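PDB 3EAF: ABC transporter, substrate binding protein from Aeropyrum pernix, which probably binds a small solute outside the cell and delivers it to the membrane components of an ABC transporter for uptake. Local coordinates for residues A[157-168]-A[375-384]. Residues are numbered along the deposited sequence; the frame is centred on the assembly and turned at random.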
ATOM      1  N   SER A 157      -7.776   9.900   1.085  1.00 10.73           N
ATOM      2  CA  SER A 157      -7.550   9.364   2.440  1.00 10.28           C
ATOM      3  C   SER A 157      -6.632  10.192   3.357  1.00  9.75           C
ATOM      4  O   SER A 157      -7.028  10.496   4.491  1.00 10.18           O
ATOM      5  CB  SER A 157      -7.117   7.887   2.398  1.00 10.31           C
ATOM      6  OG  SER A 157      -7.011   7.351   3.710  1.00 10.25           O
ATOM      7  N   PRO A 158      -5.412  10.541   2.897  1.00  9.24           N
ATOM      8  CA  PRO A 158      -4.513  11.295   3.780  1.00  9.10           C
ATOM      9  C   PRO A 158      -4.638  12.828   3.670  1.00  8.99           C
ATOM     10  O   PRO A 158      -3.939  13.551   4.395  1.00  8.97           O
ATOM     11  CB  PRO A 158      -3.136  10.866   3.283  1.00  8.89           C
ATOM     12  CG  PRO A 158      -3.325  10.719   1.814  1.00  9.01           C
ATOM     13  CD  PRO A 158      -4.759  10.255   1.602  1.00  9.46           C
ATOM     14  N   ILE A 159      -5.508  13.314   2.783  1.00  8.51           N
ATOM     15  CA  ILE A 159      -5.582  14.754   2.476  1.00  8.62           C
ATOM     16  C   ILE A 159      -5.841  15.623   3.716  1.00  8.98           C
ATOM     17  O   ILE A 159      -5.115  16.589   3.968  1.00  9.34           O
ATOM     18  CB  ILE A 159      -6.584  15.063   1.321  1.00  8.36           C
ATOM     19  CG1 ILE A 159      -6.115  14.426   0.005  1.00  7.47           C
ATOM     20  CG2 ILE A 159      -6.798  16.576   1.150  1.00  7.91           C
ATOM     21  CD1 ILE A 159      -4.743  14.921  -0.525  1.00  6.00           C
ATOM     22  N   GLY A 160      -6.842  15.257   4.511  1.00  9.17           N
ATOM     23  CA  GLY A 160      -7.116  15.984   5.760  1.00  9.47           C
ATOM     24  C   GLY A 160      -5.926  16.070   6.706  1.00  9.48           C
ATOM     25  O   GLY A 160      -5.644  17.134   7.275  1.00  9.36           O
ATOM     26  N   ALA A 161      -5.233  14.945   6.885  1.00  9.51           N
ATOM     27  CA  ALA A 161      -4.066  14.882   7.765  1.00  9.35           C
ATOM     28  C   ALA A 161      -2.889  15.685   7.212  1.00  9.70           C
ATOM     29  O   ALA A 161      -2.144  16.304   7.977  1.00  9.61           O
ATOM     30  CB  ALA A 161      -3.655  13.426   8.025  1.00  9.48           C
ATOM     31  N   ILE A 162      -2.725  15.671   5.889  1.00 10.05           N
ATOM     32  CA  ILE A 162      -1.724  16.506   5.234  1.00 10.56           C
ATOM     33  C   ILE A 162      -1.975  17.992   5.516  1.00 11.08           C
ATOM     34  O   ILE A 162      -1.044  18.716   5.873  1.00 11.34           O
ATOM     35  CB  ILE A 162      -1.657  16.266   3.710  1.00 10.45           C
ATOM     36  CG1 ILE A 162      -1.040  14.894   3.401  1.00  9.93           C
ATOM     37  CG2 ILE A 162      -0.825  17.356   3.032  1.00 10.41           C
ATOM     38  CD1 ILE A 162      -1.246  14.453   1.956  1.00  8.71           C
ATOM     39  N   LYS A 163      -3.222  18.436   5.361  1.00 11.65           N
ATOM     40  CA  LYS A 163      -3.582  19.840   5.617  1.00 12.32           C
ATOM     41  C   LYS A 163      -3.346  20.250   7.073  1.00 12.81           C
ATOM     42  O   LYS A 163      -2.869  21.356   7.341  1.00 13.01           O
ATOM     43  CB  LYS A 163      -5.028  20.133   5.196  1.00 12.01           C
ATOM     44  CG  LYS A 163      -5.241  20.177   3.683  1.00 11.75           C
ATOM     45  CD  LYS A 163      -6.721  20.250   3.331  1.00 12.82           C
ATOM     46  CE  LYS A 163      -6.928  20.134   1.837  1.00 12.65           C
ATOM     47  NZ  LYS A 163      -8.300  20.520   1.403  1.00 13.25           N
ATOM     48  N   LYS A 164      -3.660  19.355   8.004  1.00 13.35           N
ATOM     49  CA  LYS A 164      -3.484  19.637   9.430  1.00 14.37           C
ATOM     50  C   LYS A 164      -2.008  19.679   9.826  1.00 14.31           C
ATOM     51  O   LYS A 164      -1.589  20.573  10.566  1.00 14.47           O
ATOM     52  CB  LYS A 164      -4.258  18.626  10.290  1.00 14.28           C
ATOM     53  CG  LYS A 164      -4.281  18.943  11.790  1.00 15.76           C
ATOM     54  CD  LYS A 164      -5.371  18.140  12.500  1.00 16.32           C
ATOM     55  CE  LYS A 164      -5.328  18.333  14.020  1.00 18.87           C
ATOM     56  NZ  LYS A 164      -5.368  19.766  14.407  1.00 21.26           N
ATOM     57  N   ALA A 165      -1.229  18.726   9.316  1.00 14.16           N
ATOM     58  CA  ALA A 165       0.195  18.608   9.641  1.00 14.14           C
ATOM     59  C   ALA A 165       1.069  19.618   8.903  1.00 14.27           C
ATOM     60  O   ALA A 165       2.144  19.976   9.389  1.00 14.03           O
ATOM     61  CB  ALA A 165       0.686  17.197   9.347  1.00 14.10           C
ATOM     62  N   ALA A 166       0.609  20.066   7.735  1.00 14.46           N
ATOM     63  CA  ALA A 166       1.426  20.881   6.831  1.00 15.19           C
ATOM     64  C   ALA A 166       2.103  22.116   7.469  1.00 15.87           C
ATOM     65  O   ALA A 166       3.307  22.299   7.283  1.00 15.83           O
ATOM     66  CB  ALA A 166       0.636  21.274   5.565  1.00 15.13           C
ATOM     67  N   PRO A 167       1.343  22.954   8.218  1.00 16.66           N
ATOM     68  CA  PRO A 167       1.982  24.115   8.847  1.00 17.45           C
ATOM     69  C   PRO A 167       3.177  23.737   9.716  1.00 18.16           C
ATOM     70  O   PRO A 167       4.231  24.365   9.602  1.00 18.58           O
ATOM     71  CB  PRO A 167       0.856  24.714   9.699  1.00 17.43           C
ATOM     72  CG  PRO A 167      -0.396  24.307   8.983  1.00 17.27           C
ATOM     73  CD  PRO A 167      -0.105  22.916   8.513  1.00 16.55           C
ATOM     74  N   SER A 168       3.031  22.701  10.543  1.00 19.09           N
ATOM     75  CA  SER A 168       4.101  22.278  11.451  1.00 19.86           C
ATOM     76  C   SER A 168       5.298  21.674  10.714  1.00 20.09           C
ATOM     77  O   SER A 168       6.379  21.517  11.291  1.00 20.26           O
ATOM     78  CB  SER A 168       3.568  21.324  12.529  1.00 19.98           C
ATOM     79  OG  SER A 168       3.282  20.032  12.009  1.00 21.43           O
ATOM     80  N   VAL A 375       3.605  14.635  15.534  1.00 21.33           N
ATOM     81  CA  VAL A 375       2.547  14.758  14.530  1.00 20.48           C
ATOM     82  C   VAL A 375       1.762  13.450  14.467  1.00 19.79           C
ATOM     83  O   VAL A 375       2.277  12.419  14.016  1.00 19.46           O
ATOM     84  CB  VAL A 375       3.116  15.108  13.137  1.00 20.84           C
ATOM     85  CG1 VAL A 375       1.989  15.311  12.132  1.00 20.84           C
ATOM     86  CG2 VAL A 375       4.010  16.348  13.212  1.00 20.67           C
ATOM     87  N   ASP A 376       0.523  13.492  14.942  1.00 18.88           N
ATOM     88  CA  ASP A 376      -0.309  12.298  14.994  1.00 18.45           C
ATOM     89  C   ASP A 376      -1.140  12.163  13.717  1.00 17.84           C
ATOM     90  O   ASP A 376      -2.370  12.303  13.734  1.00 17.33           O
ATOM     91  CB  ASP A 376      -1.193  12.312  16.239  1.00 18.88           C
ATOM     92  CG  ASP A 376      -1.620  10.917  16.670  1.00 20.21           C
ATOM     93  OD1 ASP A 376      -1.494   9.953  15.882  1.00 21.57           O
ATOM     94  OD2 ASP A 376      -2.093  10.783  17.812  1.00 23.42           O
ATOM     95  N   CYS A 377      -0.441  11.897  12.615  1.00 16.95           N
ATOM     96  CA  CYS A 377      -1.036  11.768  11.284  1.00 16.84           C
ATOM     97  C   CYS A 377      -2.233  10.819  11.263  1.00 16.05           C
ATOM     98  O   CYS A 377      -3.286  11.143  10.704  1.00 16.00           O
ATOM     99  CB  CYS A 377       0.013  11.268  10.289  1.00 16.77           C
ATOM    100  SG  CYS A 377       1.704  11.789  10.644  1.00 19.82           S
ATOM    101  N   ALA A 378      -2.054   9.650  11.874  1.00 15.36           N
ATOM    102  CA  ALA A 378      -3.070   8.605  11.905  1.00 15.18           C
ATOM    103  C   ALA A 378      -4.355   9.091  12.555  1.00 15.24           C
ATOM    104  O   ALA A 378      -5.424   9.024  11.948  1.00 14.74           O
ATOM    105  CB  ALA A 378      -2.543   7.377  12.630  1.00 14.89           C
ATOM    106  N   ARG A 379      -4.247   9.587  13.787  1.00 15.16           N
ATOM    107  CA  ARG A 379      -5.432  10.018  14.519  1.00 15.81           C
ATOM    108  C   ARG A 379      -6.133  11.231  13.900  1.00 15.73           C
ATOM    109  O   ARG A 379      -7.346  11.365  14.041  1.00 15.87           O
ATOM    110  CB  ARG A 379      -5.131  10.210  16.005  1.00 16.10           C
ATOM    111  CG  ARG A 379      -4.914   8.872  16.710  1.00 17.53           C
ATOM    112  CD  ARG A 379      -4.849   9.005  18.224  1.00 20.28           C
ATOM    113  NE  ARG A 379      -4.536   7.723  18.856  1.00 20.73           N
ATOM    114  CZ  ARG A 379      -3.311   7.222  18.976  1.00 21.52           C
ATOM    115  NH1 ARG A 379      -2.261   7.888  18.511  1.00 22.60           N
ATOM    116  NH2 ARG A 379      -3.139   6.044  19.562  1.00 22.22           N
ATOM    117  N   TYR A 380      -5.387  12.074  13.181  1.00 15.86           N
ATOM    118  CA  TYR A 380      -5.990  13.187  12.433  1.00 16.33           C
ATOM    119  C   TYR A 380      -7.038  12.655  11.467  1.00 16.65           C
ATOM    120  O   TYR A 380      -8.147  13.186  11.386  1.00 16.40           O
ATOM    121  CB  TYR A 380      -4.946  13.984  11.638  1.00 16.39           C
ATOM    122  CG  TYR A 380      -3.889  14.713  12.452  1.00 16.13           C
ATOM    123  CD1 TYR A 380      -4.038  14.925  13.825  1.00 16.09           C
ATOM    124  CD2 TYR A 380      -2.751  15.221  11.830  1.00 15.65           C
ATOM    125  CE1 TYR A 380      -3.057  15.599  14.566  1.00 15.65           C
ATOM    126  CE2 TYR A 380      -1.780  15.898  12.554  1.00 16.46           C
ATOM    127  CZ  TYR A 380      -1.941  16.086  13.919  1.00 16.67           C
ATOM    128  OH  TYR A 380      -0.970  16.764  14.630  1.00 18.00           O
ATOM    129  N   THR A 381      -6.681  11.594  10.747  1.00 16.80           N
ATOM    130  CA  THR A 381      -7.562  11.000   9.753  1.00 17.24           C
ATOM    131  C   THR A 381      -8.724  10.251  10.414  1.00 18.11           C
ATOM    132  O   THR A 381      -9.864  10.348   9.958  1.00 17.83           O
ATOM    133  CB  THR A 381      -6.778  10.079   8.790  1.00 17.01           C
ATOM    134  OG1 THR A 381      -5.720  10.829   8.184  1.00 15.71           O
ATOM    135  CG2 THR A 381      -7.689   9.524   7.693  1.00 16.27           C
ATOM    136  N   ILE A 382      -8.426   9.522  11.491  1.00 19.30           N
ATOM    137  CA  ILE A 382      -9.439   8.760  12.232  1.00 20.63           C
ATOM    138  C   ILE A 382     -10.536   9.683  12.777  1.00 21.88           C
ATOM    139  O   ILE A 382     -11.729   9.366  12.684  1.00 22.08           O
ATOM    140  CB  ILE A 382      -8.803   7.924  13.374  1.00 20.47           C
ATOM    141  CG1 ILE A 382      -7.890   6.834  12.789  1.00 19.70           C
ATOM    142  CG2 ILE A 382      -9.877   7.300  14.255  1.00 20.57           C
ATOM    143  CD1 ILE A 382      -6.783   6.372  13.719  1.00 19.17           C
ATOM    144  N   GLU A 383     -10.123  10.832  13.312  1.00 23.20           N
ATOM    145  CA  GLU A 383     -11.046  11.809  13.896  1.00 24.81           C
ATOM    146  C   GLU A 383     -11.847  12.630  12.863  1.00 25.14           C
ATOM    147  O   GLU A 383     -12.758  13.376  13.238  1.00 25.19           O
ATOM    148  CB  GLU A 383     -10.301  12.714  14.893  1.00 24.81           C
ATOM    149  CG  GLU A 383      -9.893  11.983  16.188  1.00 25.90           C
ATOM    150  CD  GLU A 383      -8.822  12.703  17.007  1.00 26.53           C
ATOM    151  OE1 GLU A 383      -8.510  13.887  16.720  1.00 28.41           O
ATOM    152  OE2 GLU A 383      -8.285  12.073  17.953  1.00 29.00           O
ATOM    153  N   GLU A 384     -11.519  12.478  11.576  1.00 25.62           N
ATOM    154  CA  GLU A 384     -12.242  13.161  10.484  1.00 26.06           C
ATOM    155  C   GLU A 384     -13.740  12.865  10.459  1.00 26.50           C
ATOM    156  O   GLU A 384     -14.153  11.716  10.265  1.00 26.59           O
ATOM    157  CB  GLU A 384     -11.643  12.803   9.120  1.00 25.95           C
ATOM    158  CG  GLU A 384     -10.827  13.904   8.496  1.00 24.98           C
ATOM    159  CD  GLU A 384      -9.987  13.429   7.332  1.00 23.94           C
ATOM    160  OE1 GLU A 384     -10.522  12.764   6.416  1.00 24.52           O
ATOM    161  OE2 GLU A 384      -8.782  13.736   7.328  1.00 22.94           O
TER
HETATM  162  O   HOH W   1      -6.723  12.543   6.225  1.00 12.50           O
HETATM  163  O   HOH W   2      -8.992  13.472   3.883  1.00  8.08           O
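In one lobe of this periplasmic-binding-protein fold, the C-terminal helix 377-382 packs against helix 159-165 through Tyr380 and the small residues Ala161 and Ala165. The axes come within 8.3 Å at an angle of 122° between their N-to-C directions, and Ala161 CB lies 3.9 Å from Tyr380 CB. Lys164 lays its aliphatic chain across one ring face at about a right angle to the Tyr380 side chain; a chi1 of -173° sends the chain out over the ring, and CD lies 3.7 Å from the Tyr380 ring centroid, 13° off the normal, a CH-pi contact. Beyond the bend at chi4, Lys164 NZ, 5.2 Å from the Tyr380 ring centroid, adds at most a weak cation-pi attraction. On the opposite face sits Asp376 O, offset toward the rim, so the ring lies between its own helix start and the lysine chain. Ala165 CB meets the ring edge and also touches Val375 CG1 at 3.6 Å. Replacing Tyr380 by an alanine would probably leave the Lys164 methylenes without their flat support and open a gap beside Ala165.

Helix 159-165 lies in the beta-alpha-beta crossover between the parallel neighbouring strands 142-148 and 171-178; Ile159 and Ile162 pack on strand 142-148 and Trp204, whereas helix 377-382 closes the side bearing Ala161. There Ala161 CB lies 3.3 Å from Thr381 OG1, a hydroxyl also hydrogen-bonded to Ser125 of helix 124-139. Polar linkage between the segments runs through water: one water accepts from Ala161 N at 2.9 Å, is hydrogen-bonded to Thr381 OG1, and can donate to Ser157 O and Glu384 OE2. A second accepts from Gly160 N and can donate to Glu384 OE1, so either carboxylate oxygen can have a water partner. Gly160 makes room for this group, since Glu384 OE2 approaches its CA to 3.2 Å, where any CB would clash.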